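Local coordinates for putative type VI secretion protein (PDB 6SK0), which forms the trimeric spike at the tip of the type VI secretion system, which punctures target cells and carries a phospholipase effector, at the interface of chains A and B. Coordinates in Å, arbitrary orientation; residue numbers count along the deposited sequence, not the author numbering. Chains: chain A/B, Putative type VI secretion protein.

The interface of chains A and B. Residues chain A 707-710; chain B 714, 717-719.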
loop_
_atom_site.group_PDB
_atom_site.type_symbol
_atom_site.label_atom_id
_atom_site.label_comp_id
_atom_site.label_asym_id
_atom_site.label_seq_id
_atom_site.Cartn_x
_atom_site.Cartn_y
_atom_site.Cartn_z
ATOM N N GLN A 707 -16.466 25.320 11.256
ATOM C CA GLN A 707 -17.695 25.642 11.956
ATOM C C GLN A 707 -17.399 26.497 13.179
ATOM O O GLN A 707 -18.068 27.501 13.428
ATOM C CB GLN A 707 -18.417 24.356 12.342
ATOM C CG GLN A 707 -19.699 24.578 13.099
ATOM C CD GLN A 707 -20.190 23.319 13.764
ATOM O OE1 GLN A 707 -19.713 22.941 14.828
ATOM N NE2 GLN A 707 -21.142 22.657 13.135
ATOM N N GLN A 708 -16.387 26.121 13.934
ATOM C CA GLN A 708 -15.953 26.846 15.114
ATOM C C GLN A 708 -14.850 27.831 14.717
ATOM O O GLN A 708 -14.731 28.211 13.551
ATOM C CB GLN A 708 -15.546 25.850 16.198
ATOM C CG GLN A 708 -16.678 24.958 16.655
ATOM C CD GLN A 708 -17.944 25.728 16.964
ATOM O OE1 GLN A 708 -17.936 26.662 17.758
ATOM N NE2 GLN A 708 -19.039 25.341 16.337
ATOM N N ASN A 709 -14.070 28.289 15.685
ATOM C CA ASN A 709 -13.107 29.353 15.448
ATOM C C ASN A 709 -12.061 28.976 14.406
ATOM O O ASN A 709 -11.537 27.863 14.386
ATOM C CB ASN A 709 -12.423 29.732 16.752
ATOM C CG ASN A 709 -13.395 30.273 17.766
ATOM O OD1 ASN A 709 -14.491 30.695 17.419
ATOM N ND2 ASN A 709 -13.004 30.256 19.022
ATOM N N LEU A 710 -11.761 29.931 13.545
ATOM C CA LEU A 710 -10.714 29.816 12.553
ATOM C C LEU A 710 -9.600 30.787 12.909
ATOM O O LEU A 710 -9.826 31.996 12.979
ATOM C CB LEU A 710 -11.264 30.109 11.161
ATOM C CG LEU A 710 -10.478 29.574 9.976
ATOM C CD1 LEU A 710 -11.410 29.283 8.809
ATOM C CD2 LEU A 710 -9.412 30.559 9.587
ATOM N N SER B 714 -15.505 31.206 9.134
ATOM C CA SER B 714 -15.978 30.507 10.318
ATOM C C SER B 714 -17.495 30.652 10.323
ATOM O O SER B 714 -18.017 31.762 10.446
ATOM C CB SER B 714 -15.347 31.057 11.589
ATOM O OG SER B 714 -15.903 30.429 12.717
ATOM N N GLY B 717 -18.261 30.591 14.474
ATOM C CA GLY B 717 -17.324 31.094 15.450
ATOM C C GLY B 717 -16.613 32.335 14.952
ATOM O O GLY B 717 -17.138 33.108 14.164
ATOM N N LYS B 718 -15.389 32.495 15.423
ATOM C CA LYS B 718 -14.576 33.656 15.126
ATOM C C LYS B 718 -13.522 33.333 14.081
ATOM O O LYS B 718 -13.096 32.187 13.930
ATOM C CB LYS B 718 -13.884 34.177 16.382
ATOM C CG LYS B 718 -14.797 34.332 17.557
ATOM C CD LYS B 718 -14.030 34.823 18.755
ATOM C CE LYS B 718 -14.950 35.109 19.918
ATOM N NZ LYS B 718 -14.172 35.439 21.146
ATOM N N VAL B 719 -13.105 34.365 13.368
ATOM C CA VAL B 719 -11.922 34.323 12.532
ATOM C C VAL B 719 -10.908 35.270 13.146
ATOM O O VAL B 719 -11.184 36.461 13.321
ATOM C CB VAL B 719 -12.227 34.702 11.079
ATOM C CG1 VAL B 719 -10.946 34.765 10.289
ATOM C CG2 VAL B 719 -13.196 33.725 10.469
#
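In the C-terminal beta-helical spike of this VgrG, built from intertwined chains, A:Leu710 opens strand 710-714 and pairs in parallel with B:Val719 of strand 718-723. The backbone N-H of A:Leu710 bonds to the carbonyl O of B:Lys718 at 2.6 Å, in keeping with the parallel pairing. One residue earlier the backbone of A:Asn709 gives way to its side chain: the amide oxygen OD1 accepts the backbone N-H of B:Lys718 at 2.8 Å, nearly straight at the hydrogen (166°), though the donor is tilted from the carboxamide plane. Because CG of A:Asn709 is anti to its own carbonyl carbon (chi1 -62°), the amide reaches alongside B:Lys718 and appears to extend the ladder by one rung into the loop before strand 710-714. The N-H and C=O of B:Lys718 are thus both engaged by chain A. Its aliphatic stem runs beside A:Asn709 in the same direction, CB and CG each 3.7 Å from OD1, and continues extended to the amino group at NZ.

At the end of strand 710-714 of chain B, just before the turn, B:Ser714 OG donates to the carbonyl O of A:Gln708 at 2.6 Å, from above the peptide plane rather than within it. With OG anti to the backbone N (chi1 175°), the hydroxyl reaches this carbonyl and links the chains; the N-H of B:Gly717 adds at most a weak bond to the same OG. Within the loop of chain A, A:Gln708 NE2 donates to A:Gln707 OE1 at 2.9 Å, joining the two neighbouring carboxamides. Between A:Leu710 and B:Val719 the apolar contact is light, CB of the leucine lying 4.2 Å from CG2 of the valine.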